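Local coordinates for stromal cell-derived factor 2-like protein (Arabidopsis thaliana, PDB 3MAL) that takes part in protein quality control and the unfolded protein response in the endoplasmic reticulum, in a complex with ERDJ3B and BIP1 that supports accumulation of immune receptor kinases, at residues Q49-V57 / A166-G174; S99-L110 / T151-Y162. All coordinates share one frame; numbering follows the deposited sequence.

Interaction 1: Q49-V57 / A166-G174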
ATOM      1  N   GLN A  49     -13.157   5.204   0.215  1.00  9.21           N
ATOM      2  CA  GLN A  49     -12.364   5.543   1.412  1.00  8.73           C
ATOM      3  C   GLN A  49     -10.987   6.033   1.005  1.00  9.36           C
ATOM      4  O   GLN A  49     -10.307   5.399   0.167  1.00 10.01           O
ATOM      5  CB  GLN A  49     -12.231   4.313   2.311  1.00  9.00           C
ATOM      6  CG  GLN A  49     -11.508   4.556   3.665  1.00  9.04           C
ATOM      7  CD  GLN A  49     -11.495   3.306   4.537  1.00  8.60           C
ATOM      8  OE1 GLN A  49     -10.440   2.687   4.749  1.00  7.82           O
ATOM      9  NE2 GLN A  49     -12.671   2.913   5.030  1.00  5.44           N
ATOM     10  N   SER A  50     -10.552   7.139   1.610  1.00  8.76           N
ATOM     11  CA  SER A  50      -9.302   7.784   1.241  1.00  8.08           C
ATOM     12  C   SER A  50      -8.081   7.145   1.906  1.00  7.82           C
ATOM     13  O   SER A  50      -8.181   6.434   2.915  1.00  7.23           O
ATOM     14  CB  SER A  50      -9.362   9.275   1.571  1.00  7.70           C
ATOM     15  OG  SER A  50      -9.489   9.456   2.977  1.00  7.27           O
ATOM     16  N   VAL A  51      -6.941   7.352   1.263  1.00  8.31           N
ATOM     17  CA  VAL A  51      -5.644   6.814   1.689  1.00  7.27           C
ATOM     18  C   VAL A  51      -4.680   8.020   1.647  1.00  7.76           C
ATOM     19  O   VAL A  51      -4.756   8.837   0.735  1.00  8.51           O
ATOM     20  CB  VAL A  51      -5.184   5.674   0.728  1.00  8.05           C
ATOM     21  CG1 VAL A  51      -3.694   5.332   0.943  1.00  5.69           C
ATOM     22  CG2 VAL A  51      -6.058   4.438   0.897  1.00  8.11           C
ATOM     23  N   THR A  52      -3.800   8.134   2.642  1.00  7.68           N
ATOM     24  CA  THR A  52      -2.864   9.256   2.751  1.00  7.21           C
ATOM     25  C   THR A  52      -1.506   8.805   3.254  1.00  7.78           C
ATOM     26  O   THR A  52      -1.321   7.634   3.642  1.00  7.92           O
ATOM     27  CB  THR A  52      -3.362  10.349   3.750  1.00  7.17           C
ATOM     28  OG1 THR A  52      -3.289   9.848   5.095  1.00  6.03           O
ATOM     29  CG2 THR A  52      -4.787  10.807   3.429  1.00  7.57           C
ATOM     30  N   GLY A  53      -0.552   9.735   3.230  1.00  7.78           N
ATOM     31  CA  GLY A  53       0.708   9.585   3.933  1.00  7.64           C
ATOM     32  C   GLY A  53       0.612  10.236   5.302  1.00  8.09           C
ATOM     33  O   GLY A  53       0.246  11.389   5.412  1.00  8.03           O
ATOM     34  N   PHE A  54       0.932   9.480   6.346  1.00  8.28           N
ATOM     35  CA  PHE A  54       0.787   9.927   7.741  1.00  8.92           C
ATOM     36  C   PHE A  54       2.163  10.003   8.464  1.00  9.23           C
ATOM     37  O   PHE A  54       2.902   9.028   8.503  1.00  9.55           O
ATOM     38  CB  PHE A  54      -0.141   8.942   8.468  1.00  8.34           C
ATOM     39  CG  PHE A  54      -0.572   9.395   9.816  1.00  8.72           C
ATOM     40  CD1 PHE A  54      -1.716  10.191   9.958  1.00  8.51           C
ATOM     41  CD2 PHE A  54       0.146   9.026  10.955  1.00  7.70           C
ATOM     42  CE1 PHE A  54      -2.125  10.614  11.220  1.00 10.16           C
ATOM     43  CE2 PHE A  54      -0.261   9.447  12.228  1.00  9.58           C
ATOM     44  CZ  PHE A  54      -1.390  10.240  12.362  1.00  8.47           C
ATOM     45  N   PRO A  55       2.495  11.150   9.085  1.00 10.56           N
ATOM     46  CA  PRO A  55       3.874  11.239   9.626  1.00 10.65           C
ATOM     47  C   PRO A  55       4.160  10.651  11.032  1.00 11.50           C
ATOM     48  O   PRO A  55       5.296  10.231  11.289  1.00 11.56           O
ATOM     49  CB  PRO A  55       4.152  12.749   9.610  1.00 11.45           C
ATOM     50  CG  PRO A  55       2.767  13.377   9.819  1.00  9.62           C
ATOM     51  CD  PRO A  55       1.769  12.440   9.159  1.00  9.96           C
ATOM     52  N   GLY A  56       3.170  10.642  11.929  1.00 11.29           N
ATOM     53  CA  GLY A  56       3.367  10.196  13.326  1.00 10.99           C
ATOM     54  C   GLY A  56       3.621   8.694  13.452  1.00 11.11           C
ATOM     55  O   GLY A  56       3.061   7.892  12.686  1.00 10.58           O
ATOM     56  N   VAL A  57       4.473   8.329  14.409  1.00 10.64           N
ATOM     57  CA  VAL A  57       4.847   6.940  14.677  1.00 12.21           C
ATOM     58  C   VAL A  57       3.700   6.107  15.258  1.00 12.17           C
ATOM     59  O   VAL A  57       3.483   4.942  14.865  1.00 12.21           O
ATOM     60  CB  VAL A  57       6.081   6.854  15.671  1.00 12.23           C
ATOM     61  CG1 VAL A  57       6.362   5.415  16.083  1.00 14.08           C
ATOM     62  CG2 VAL A  57       7.305   7.464  15.085  1.00 13.78           C
ATOM     63  N   ALA A 166      -7.694  16.281   7.643  1.00 14.82           N
ATOM     64  CA  ALA A 166      -6.483  15.473   7.511  1.00 13.96           C
ATOM     65  C   ALA A 166      -5.292  16.336   7.117  1.00 13.70           C
ATOM     66  O   ALA A 166      -4.362  15.857   6.468  1.00 12.99           O
ATOM     67  CB  ALA A 166      -6.688  14.324   6.485  1.00 13.82           C
ATOM     68  N   GLY A 167      -5.329  17.615   7.504  1.00 13.16           N
ATOM     69  CA  GLY A 167      -4.242  18.549   7.203  1.00 13.14           C
ATOM     70  C   GLY A 167      -2.875  18.107   7.696  1.00 13.05           C
ATOM     71  O   GLY A 167      -2.744  17.613   8.821  1.00 12.66           O
ATOM     72  N   GLY A 168      -1.852  18.293   6.862  1.00 12.08           N
ATOM     73  CA  GLY A 168      -0.501  17.821   7.183  1.00 11.35           C
ATOM     74  C   GLY A 168      -0.228  16.401   6.668  1.00 10.54           C
ATOM     75  O   GLY A 168       0.925  15.975   6.629  1.00 11.88           O
ATOM     76  N   GLN A 169      -1.275  15.666   6.299  1.00  8.79           N
ATOM     77  CA  GLN A 169      -1.121  14.340   5.659  1.00  8.40           C
ATOM     78  C   GLN A 169      -0.882  14.516   4.149  1.00  8.01           C
ATOM     79  O   GLN A 169      -1.375  15.474   3.557  1.00  7.98           O
ATOM     80  CB  GLN A 169      -2.339  13.457   5.901  1.00  8.21           C
ATOM     81  CG  GLN A 169      -2.462  12.989   7.368  1.00  8.99           C
ATOM     82  CD  GLN A 169      -3.788  12.279   7.677  1.00  9.68           C
ATOM     83  OE1 GLN A 169      -4.286  11.467   6.879  1.00  9.32           O
ATOM     84  NE2 GLN A 169      -4.350  12.561   8.872  1.00  9.37           N
ATOM     85  N   GLN A 170      -0.107  13.614   3.548  1.00  7.62           N
ATOM     86  CA  GLN A 170       0.275  13.744   2.130  1.00  7.67           C
ATOM     87  C   GLN A 170      -0.704  12.997   1.230  1.00  8.00           C
ATOM     88  O   GLN A 170      -1.270  11.959   1.627  1.00  8.48           O
ATOM     89  CB  GLN A 170       1.698  13.191   1.876  1.00  7.42           C
ATOM     90  CG  GLN A 170       2.774  13.975   2.558  1.00  7.39           C
ATOM     91  CD  GLN A 170       4.163  13.369   2.441  1.00  8.04           C
ATOM     92  OE1 GLN A 170       4.358  12.228   1.974  1.00  8.70           O
ATOM     93  NE2 GLN A 170       5.148  14.135   2.861  1.00  5.88           N
ATOM     94  N   GLU A 171      -0.879  13.519   0.017  1.00  7.28           N
ATOM     95  CA  GLU A 171      -1.535  12.766  -1.052  1.00  8.06           C
ATOM     96  C   GLU A 171      -0.781  11.472  -1.337  1.00  7.95           C
ATOM     97  O   GLU A 171       0.455  11.457  -1.412  1.00  7.83           O
ATOM     98  CB  GLU A 171      -1.602  13.580  -2.354  1.00  7.68           C
ATOM     99  CG  GLU A 171      -2.623  13.026  -3.361  1.00  9.27           C
ATOM    100  CD  GLU A 171      -2.405  13.557  -4.764  1.00  8.82           C
ATOM    101  OE1 GLU A 171      -1.243  13.646  -5.181  1.00 13.08           O
ATOM    102  OE2 GLU A 171      -3.392  13.871  -5.449  1.00 10.68           O
ATOM    103  N   VAL A 172      -1.543  10.397  -1.516  1.00  7.81           N
ATOM    104  CA  VAL A 172      -1.003   9.163  -2.075  1.00  7.62           C
ATOM    105  C   VAL A 172      -1.705   8.964  -3.416  1.00  7.51           C
ATOM    106  O   VAL A 172      -2.915   9.199  -3.535  1.00  6.96           O
ATOM    107  CB  VAL A 172      -1.210   7.972  -1.106  1.00  7.84           C
ATOM    108  CG1 VAL A 172      -0.812   6.621  -1.766  1.00  7.40           C
ATOM    109  CG2 VAL A 172      -0.403   8.222   0.171  1.00  6.87           C
ATOM    110  N   CYS A 173      -0.938   8.588  -4.437  1.00  7.95           N
ATOM    111  CA  CYS A 173      -1.514   8.422  -5.781  1.00  8.00           C
ATOM    112  C   CYS A 173      -0.700   7.387  -6.551  1.00  7.77           C
ATOM    113  O   CYS A 173       0.219   6.789  -5.992  1.00  7.14           O
ATOM    114  CB  CYS A 173      -1.543   9.766  -6.517  1.00  7.34           C
ATOM    115  SG  CYS A 173       0.083  10.477  -6.812  1.00 11.29           S
ATOM    116  N   GLY A 174      -1.075   7.153  -7.811  1.00  8.00           N
ATOM    117  CA  GLY A 174      -0.341   6.252  -8.703  1.00  8.84           C
ATOM    118  C   GLY A 174       0.176   7.045  -9.895  1.00 10.56           C
ATOM    119  O   GLY A 174      -0.555   7.894 -10.433  1.00 10.25           O
TER
HETATM  120  O   HOH W   1      -4.352  10.683  -1.094  1.00  4.16           O
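Thr52 OG1 has two partners: it donates to Gln169 OE1 at 2.6 Å and is hydrogen-bonded to His36 ND1 of strand 34-38. The hydroxyl approaches the Gln169 amide 20° off its carbonyl plane, and the extended Gln169 chain carries that amide across Thr52 to Phe54. There NE2 lies at the edge of the Phe54 ring, 3.7 Å from CD1, with amide and ring planes 69° apart. In the backbone, Gly53 and Gln170 form an antiparallel hydrogen-bonded pair. Gly53 N reaches Gln170 O at 2.8 Å, nearly straight, and Gln170 N returns to Gly53 O at 2.9 Å. Beyond this pair the strands splay, with 124° between their directions, and a water takes over, donating to Val51 O and accepting from Val172 N. Val172 has its CG2 anti to the carbonyl carbon, which lays that methyl against the Thr52-Gly53 peptide, 3.3 Å from Thr52 C, while its CG1 meets Val51 CG1 at 4.2 Å. A type II beta turn from Ala166 to Gln169 leads into strand 170-174. Such a short pairing of splayed strands from the first and third MIR repeats belongs to the hairpin-built cap of a beta-trefoil.

Interaction 2: S99-L110 / T151-Y162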
ATOM      1  N   SER A  99      -6.693   0.783  -6.595  1.00  8.72           N
ATOM      2  CA  SER A  99      -6.558   1.834  -7.632  1.00  9.49           C
ATOM      3  C   SER A  99      -7.485   1.574  -8.851  1.00 10.92           C
ATOM      4  O   SER A  99      -8.178   0.616  -8.881  1.00 11.15           O
ATOM      5  CB  SER A  99      -5.134   2.303  -8.004  1.00  8.90           C
ATOM      6  OG  SER A  99      -5.036   3.503  -8.723  1.00  8.38           O
ATOM      7  N   HIS A 100      -7.505   2.543  -9.763  1.00 11.71           N
ATOM      8  CA  HIS A 100      -8.440   2.665 -10.829  1.00 12.72           C
ATOM      9  C   HIS A 100      -8.252   4.021 -11.552  1.00 13.33           C
ATOM     10  O   HIS A 100      -7.416   4.792 -11.222  1.00 12.31           O
ATOM     11  CB  HIS A 100      -9.852   2.479 -10.316  1.00 13.08           C
ATOM     12  CG  HIS A 100     -10.194   3.220  -9.058  1.00 12.81           C
ATOM     13  ND1 HIS A 100      -9.430   4.226  -8.517  1.00 14.21           N
ATOM     14  CD2 HIS A 100     -11.244   3.071  -8.223  1.00 11.29           C
ATOM     15  CE1 HIS A 100     -10.014   4.694  -7.438  1.00 12.78           C
ATOM     16  NE2 HIS A 100     -11.115   4.008  -7.232  1.00 15.80           N
ATOM     17  N   LEU A 101      -9.023   4.228 -12.592  1.00 14.24           N
ATOM     18  CA  LEU A 101      -8.833   5.395 -13.409  1.00 15.39           C
ATOM     19  C   LEU A 101      -9.662   6.575 -12.946  1.00 16.53           C
ATOM     20  O   LEU A 101     -10.506   7.047 -13.681  1.00 18.19           O
ATOM     21  CB  LEU A 101      -9.072   5.109 -14.893  1.00 15.45           C
ATOM     22  CG  LEU A 101      -8.304   3.988 -15.591  1.00 17.06           C
ATOM     23  CD1 LEU A 101      -8.807   3.602 -16.968  1.00 19.71           C
ATOM     24  CD2 LEU A 101      -6.884   4.222 -15.640  1.00 18.35           C
ATOM     25  N   HIS A 102      -9.461   7.001 -11.729  1.00 15.95           N
ATOM     26  CA  HIS A 102     -10.068   8.228 -11.236  1.00 15.53           C
ATOM     27  C   HIS A 102      -8.912   9.156 -10.909  1.00 14.60           C
ATOM     28  O   HIS A 102      -7.804   8.682 -10.626  1.00 14.10           O
ATOM     29  CB  HIS A 102     -10.887   7.958  -9.963  1.00 16.21           C
ATOM     30  CG  HIS A 102     -12.244   7.407 -10.232  1.00 18.37           C
ATOM     31  ND1 HIS A 102     -12.559   6.068 -10.084  1.00 19.68           N
ATOM     32  CD2 HIS A 102     -13.377   8.017 -10.651  1.00 18.07           C
ATOM     33  CE1 HIS A 102     -13.829   5.882 -10.398  1.00 18.55           C
ATOM     34  NE2 HIS A 102     -14.350   7.050 -10.731  1.00 20.46           N
ATOM     35  N   ALA A 103      -9.148  10.464 -10.977  1.00 13.85           N
ATOM     36  CA  ALA A 103      -8.150  11.470 -10.591  1.00 13.36           C
ATOM     37  C   ALA A 103      -7.985  11.626  -9.064  1.00 12.46           C
ATOM     38  O   ALA A 103      -8.968  11.785  -8.333  1.00 12.39           O
ATOM     39  CB  ALA A 103      -8.483  12.840 -11.243  1.00 14.52           C
ATOM     40  N   SER A 104      -6.730  11.567  -8.601  1.00 11.43           N
ATOM     41  CA  SER A 104      -6.365  11.812  -7.194  1.00 10.07           C
ATOM     42  C   SER A 104      -6.641  13.289  -6.868  1.00 10.55           C
ATOM     43  O   SER A 104      -6.594  14.127  -7.771  1.00 10.31           O
ATOM     44  CB  SER A 104      -4.893  11.462  -6.962  1.00 10.07           C
ATOM     45  OG  SER A 104      -3.989  12.321  -7.667  1.00  7.61           O
ATOM     46  N   PRO A 105      -6.914  13.618  -5.587  1.00 10.43           N
ATOM     47  CA  PRO A 105      -7.475  14.954  -5.314  1.00 11.25           C
ATOM     48  C   PRO A 105      -6.547  16.163  -5.429  1.00 11.63           C
ATOM     49  O   PRO A 105      -7.049  17.287  -5.587  1.00 12.79           O
ATOM     50  CB  PRO A 105      -8.015  14.833  -3.872  1.00 11.52           C
ATOM     51  CG  PRO A 105      -7.701  13.441  -3.412  1.00 10.75           C
ATOM     52  CD  PRO A 105      -6.749  12.818  -4.371  1.00 10.11           C
ATOM     53  N   ILE A 106      -5.231  15.976  -5.335  1.00 11.45           N
ATOM     54  CA  ILE A 106      -4.324  17.124  -5.363  1.00 11.50           C
ATOM     55  C   ILE A 106      -3.605  17.248  -6.704  1.00 11.89           C
ATOM     56  O   ILE A 106      -3.648  18.320  -7.324  1.00 12.51           O
ATOM     57  CB  ILE A 106      -3.295  17.152  -4.156  1.00 11.10           C
ATOM     58  CG1 ILE A 106      -4.036  17.310  -2.819  1.00 10.51           C
ATOM     59  CG2 ILE A 106      -2.319  18.298  -4.305  1.00 11.62           C
ATOM     60  CD1 ILE A 106      -3.096  17.444  -1.588  1.00 10.33           C
ATOM     61  N   SER A 107      -2.976  16.161  -7.152  1.00 11.01           N
ATOM     62  CA  SER A 107      -2.104  16.196  -8.332  1.00 10.87           C
ATOM     63  C   SER A 107      -2.756  15.657  -9.624  1.00 10.61           C
ATOM     64  O   SER A 107      -2.154  15.706 -10.695  1.00 10.38           O
ATOM     65  CB  SER A 107      -0.793  15.465  -8.047  1.00 10.50           C
ATOM     66  OG  SER A 107      -1.038  14.078  -7.790  1.00 11.75           O
ATOM     67  N   GLY A 108      -3.975  15.144  -9.535  1.00 10.08           N
ATOM     68  CA  GLY A 108      -4.670  14.659 -10.739  1.00 10.62           C
ATOM     69  C   GLY A 108      -3.984  13.450 -11.354  1.00 10.59           C
ATOM     70  O   GLY A 108      -4.022  13.256 -12.580  1.00 11.44           O
ATOM     71  N   ASN A 109      -3.339  12.643 -10.506  1.00 10.35           N
ATOM     72  CA  ASN A 109      -2.764  11.363 -10.932  1.00  9.08           C
ATOM     73  C   ASN A 109      -3.755  10.252 -10.580  1.00  8.94           C
ATOM     74  O   ASN A 109      -4.928  10.537 -10.337  1.00  9.49           O
ATOM     75  CB  ASN A 109      -1.378  11.155 -10.296  1.00  8.90           C
ATOM     76  CG  ASN A 109      -0.325  12.087 -10.896  1.00  9.75           C
ATOM     77  OD1 ASN A 109      -0.050  12.027 -12.095  1.00  9.14           O
ATOM     78  ND2 ASN A 109       0.238  12.960 -10.077  1.00  9.46           N
ATOM     79  N   LEU A 110      -3.333   8.992 -10.584  1.00  7.94           N
ATOM     80  CA  LEU A 110      -4.296   7.906 -10.379  1.00  7.94           C
ATOM     81  C   LEU A 110      -4.728   7.934  -8.924  1.00  7.78           C
ATOM     82  O   LEU A 110      -3.886   7.929  -8.037  1.00  6.91           O
ATOM     83  CB  LEU A 110      -3.621   6.562 -10.679  1.00  7.95           C
ATOM     84  CG  LEU A 110      -3.688   5.775 -12.009  1.00 10.96           C
ATOM     85  CD1 LEU A 110      -4.597   6.340 -13.127  1.00  9.13           C
ATOM     86  CD2 LEU A 110      -2.277   5.341 -12.491  1.00  8.36           C
ATOM     87  N   THR A 151      -3.822  -0.828 -13.673  1.00 13.04           N
ATOM     88  CA  THR A 151      -3.501   0.467 -14.262  1.00 12.58           C
ATOM     89  C   THR A 151      -2.026   0.640 -14.592  1.00 12.64           C
ATOM     90  O   THR A 151      -1.667   1.580 -15.290  1.00 12.71           O
ATOM     91  CB  THR A 151      -3.875   1.644 -13.323  1.00 13.29           C
ATOM     92  OG1 THR A 151      -3.185   1.493 -12.076  1.00 12.29           O
ATOM     93  CG2 THR A 151      -5.379   1.724 -13.078  1.00 12.21           C
ATOM     94  N   SER A 152      -1.174  -0.239 -14.067  1.00 11.79           N
ATOM     95  CA  SER A 152       0.284  -0.074 -14.129  1.00 11.44           C
ATOM     96  C   SER A 152       0.849   1.135 -13.343  1.00 11.03           C
ATOM     97  O   SER A 152       2.022   1.463 -13.497  1.00 12.37           O
ATOM     98  CB  SER A 152       0.782  -0.045 -15.590  1.00 12.44           C
ATOM     99  OG  SER A 152       0.453  -1.235 -16.251  1.00 12.61           O
ATOM    100  N   GLY A 153       0.042   1.765 -12.486  1.00 10.28           N
ATOM    101  CA  GLY A 153       0.517   2.852 -11.620  1.00  9.95           C
ATOM    102  C   GLY A 153       1.412   2.374 -10.469  1.00  9.81           C
ATOM    103  O   GLY A 153       1.087   1.381  -9.807  1.00 10.69           O
ATOM    104  N   TYR A 154       2.549   3.034 -10.241  1.00  9.06           N
ATOM    105  CA  TYR A 154       3.354   2.762  -9.046  1.00  8.33           C
ATOM    106  C   TYR A 154       2.745   3.554  -7.903  1.00  8.27           C
ATOM    107  O   TYR A 154       2.425   4.737  -8.072  1.00  7.96           O
ATOM    108  CB  TYR A 154       4.822   3.189  -9.237  1.00  8.76           C
ATOM    109  CG  TYR A 154       5.491   2.429 -10.334  1.00  9.30           C
ATOM    110  CD1 TYR A 154       5.887   1.103 -10.132  1.00  9.41           C
ATOM    111  CD2 TYR A 154       5.679   3.000 -11.595  1.00  9.77           C
ATOM    112  CE1 TYR A 154       6.502   0.375 -11.133  1.00 12.69           C
ATOM    113  CE2 TYR A 154       6.305   2.272 -12.616  1.00 12.70           C
ATOM    114  CZ  TYR A 154       6.703   0.946 -12.368  1.00 13.15           C
ATOM    115  OH  TYR A 154       7.307   0.174 -13.343  1.00 13.33           O
ATOM    116  N   LEU A 155       2.561   2.892  -6.760  1.00  7.95           N
ATOM    117  CA  LEU A 155       2.173   3.568  -5.529  1.00  7.17           C
ATOM    118  C   LEU A 155       3.173   4.708  -5.267  1.00  7.61           C
ATOM    119  O   LEU A 155       4.398   4.491  -5.225  1.00  7.61           O
ATOM    120  CB  LEU A 155       2.187   2.566  -4.350  1.00  7.14           C
ATOM    121  CG  LEU A 155       1.709   3.140  -3.014  1.00  7.46           C
ATOM    122  CD1 LEU A 155       0.189   3.374  -3.069  1.00  8.48           C
ATOM    123  CD2 LEU A 155       2.077   2.171  -1.883  1.00  6.74           C
ATOM    124  N   HIS A 156       2.646   5.905  -5.036  1.00  7.20           N
ATOM    125  CA  HIS A 156       3.452   7.118  -5.085  1.00  7.89           C
ATOM    126  C   HIS A 156       3.027   8.062  -3.968  1.00  8.13           C
ATOM    127  O   HIS A 156       1.853   8.112  -3.628  1.00  6.73           O
ATOM    128  CB  HIS A 156       3.203   7.809  -6.439  1.00  7.96           C
ATOM    129  CG  HIS A 156       4.224   8.841  -6.790  1.00  9.49           C
ATOM    130  ND1 HIS A 156       4.081  10.172  -6.456  1.00 10.67           N
ATOM    131  CD2 HIS A 156       5.388   8.743  -7.470  1.00  7.64           C
ATOM    132  CE1 HIS A 156       5.122  10.850  -6.904  1.00  8.98           C
ATOM    133  NE2 HIS A 156       5.921  10.008  -7.533  1.00 12.36           N
ATOM    134  N   SER A 157       3.989   8.773  -3.371  1.00  8.19           N
ATOM    135  CA  SER A 157       3.668   9.930  -2.556  1.00  8.50           C
ATOM    136  C   SER A 157       4.671  11.064  -2.799  1.00  8.96           C
ATOM    137  O   SER A 157       5.592  10.951  -3.628  1.00  7.90           O
ATOM    138  CB  SER A 157       3.584   9.566  -1.060  1.00  8.85           C
ATOM    139  OG  SER A 157       2.774  10.508  -0.359  1.00 10.38           O
ATOM    140  N   HIS A 158       4.465  12.167  -2.083  1.00  8.91           N
ATOM    141  CA  HIS A 158       5.239  13.404  -2.275  1.00  9.32           C
ATOM    142  C   HIS A 158       4.817  14.441  -1.238  1.00 10.34           C
ATOM    143  O   HIS A 158       3.806  14.285  -0.559  1.00 10.51           O
ATOM    144  CB  HIS A 158       5.077  14.014  -3.681  1.00  8.95           C
ATOM    145  CG  HIS A 158       3.699  13.879  -4.275  1.00  8.10           C
ATOM    146  ND1 HIS A 158       3.481  13.870  -5.639  1.00  9.01           N
ATOM    147  CD2 HIS A 158       2.479  13.731  -3.705  1.00  8.37           C
ATOM    148  CE1 HIS A 158       2.189  13.730  -5.884  1.00  8.28           C
ATOM    149  NE2 HIS A 158       1.554  13.649  -4.725  1.00 10.99           N
ATOM    150  N   ASP A 159       5.587  15.511  -1.154  1.00 10.46           N
ATOM    151  CA  ASP A 159       5.336  16.600  -0.225  1.00 12.25           C
ATOM    152  C   ASP A 159       4.216  17.496  -0.792  1.00 12.18           C
ATOM    153  O   ASP A 159       4.433  18.675  -1.080  1.00 12.30           O
ATOM    154  CB  ASP A 159       6.638  17.389  -0.058  1.00 12.84           C
ATOM    155  CG  ASP A 159       6.559  18.436   1.022  1.00 16.35           C
ATOM    156  OD1 ASP A 159       5.742  18.297   1.949  1.00 19.66           O
ATOM    157  OD2 ASP A 159       7.315  19.416   0.919  1.00 20.80           O
ATOM    158  N   LYS A 160       3.036  16.905  -0.969  1.00 11.65           N
ATOM    159  CA  LYS A 160       1.818  17.609  -1.388  1.00 12.36           C
ATOM    160  C   LYS A 160       0.758  17.231  -0.375  1.00 12.06           C
ATOM    161  O   LYS A 160       0.394  16.062  -0.279  1.00 11.90           O
ATOM    162  CB  LYS A 160       1.412  17.208  -2.816  1.00 12.31           C
ATOM    163  CG  LYS A 160       2.490  17.569  -3.850  1.00 15.08           C
ATOM    164  CD  LYS A 160       1.937  17.544  -5.270  1.00 19.78           C
ATOM    165  CE  LYS A 160       3.040  17.726  -6.324  1.00 21.02           C
ATOM    166  NZ  LYS A 160       3.338  19.162  -6.566  1.00 25.02           N
ATOM    167  N   LYS A 161       0.292  18.217   0.406  1.00 12.42           N
ATOM    168  CA  LYS A 161      -0.457  17.925   1.620  1.00 12.26           C
ATOM    169  C   LYS A 161      -1.872  18.474   1.646  1.00 12.21           C
ATOM    170  O   LYS A 161      -2.135  19.559   1.121  1.00 11.27           O
ATOM    171  CB  LYS A 161       0.276  18.475   2.847  1.00 13.13           C
ATOM    172  CG  LYS A 161       1.688  17.976   3.067  1.00 13.81           C
ATOM    173  CD  LYS A 161       2.141  18.505   4.416  1.00 17.91           C
ATOM    174  CE  LYS A 161       3.613  18.847   4.477  1.00 22.87           C
ATOM    175  NZ  LYS A 161       4.414  17.715   4.993  1.00 23.27           N
ATOM    176  N   TYR A 162      -2.772  17.732   2.291  1.00 11.44           N
ATOM    177  CA  TYR A 162      -4.120  18.231   2.596  1.00 11.63           C
ATOM    178  C   TYR A 162      -4.021  19.350   3.644  1.00 12.38           C
ATOM    179  O   TYR A 162      -3.015  19.450   4.347  1.00 11.41           O
ATOM    180  CB  TYR A 162      -5.024  17.064   3.061  1.00 11.15           C
ATOM    181  CG  TYR A 162      -5.155  15.999   1.983  1.00  8.57           C
ATOM    182  CD1 TYR A 162      -4.465  14.793   2.068  1.00  8.14           C
ATOM    183  CD2 TYR A 162      -5.930  16.233   0.850  1.00  8.19           C
ATOM    184  CE1 TYR A 162      -4.573  13.822   1.052  1.00  8.04           C
ATOM    185  CE2 TYR A 162      -6.041  15.303  -0.164  1.00  8.39           C
ATOM    186  CZ  TYR A 162      -5.368  14.095  -0.066  1.00  9.03           C
ATOM    187  OH  TYR A 162      -5.500  13.201  -1.097  1.00  7.47           O
TER
HETATM  188  O   HOH W   2      -2.277   3.194  -9.605  1.00 11.77           O
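Ile106, though exposed, sets its CD1 over one face of the Tyr162 ring, a CH-pi contact 4.1 Å from the centroid and 20° off the ring normal, in an interface where no direct hydrogen bond joins the two segments. CG1 lies anti to the carbonyl carbon (chi1 -64°) and the chain runs on extended, carrying CD1 past the backbone of Lys161, 3.6 Å from its O, while CG2 packs on Lys160 CB. Pro105 meets the same tyrosine at its edge, crossing it at about a right angle, with CG 3.2 Å from OH. Next along the loop, Ser107 OG lies in the plane of the His158 imidazole, 3.8 Å from CE1; the polar ends of both residues turn to Glu171 of strand 170-175. Lys160 CD covers one face of that imidazole. Asn109 ND2 donates to Ser107 OG, and Asn109 N to Ser104 OG, tying the loop to itself.

At the other end Thr151 turns its CG2 to Leu101 CD2, 3.9 Å away, and to His100 CA. Its OG1 accepts from Gly153 N in an ST turn, is bonded to His148 ND1, and shares a water with Ser99 OG, itself hydrogen-bonded to Glu111 O. Leu110 CD2 packs 3.8 Å from Gly153 CA, on the side where a side chain would otherwise stand. The contact thus joins the strand-connecting loop of the second MIR repeat to a strand and its flanking turns in the third, packing of neighbouring repeats round a beta-trefoil.

How the interactions relate
Glu171, on the strand that interaction 1 pairs with 49-54, joins the two contacts. Its OE1 lies 2.7 Å from Ser107 OG of interaction 2 and is also bonded to His158 NE2; OE2 takes Ile106 N and Ser104 OG. One buried carboxylate thus holds both the 99-110 loop and strand 154-161. The backbone shares in this, with Glu171 O 2.7 Å from Ser157 OG. Strands 154-161 and 170-175 are sheet neighbours, successive in the chain, and Gln170 packs on His158, its CD 3.2 Å from His158 O. The centres lie 11 Å apart; interaction 1 links the first and third MIR repeats and interaction 2 the second and third, within one beta-trefoil.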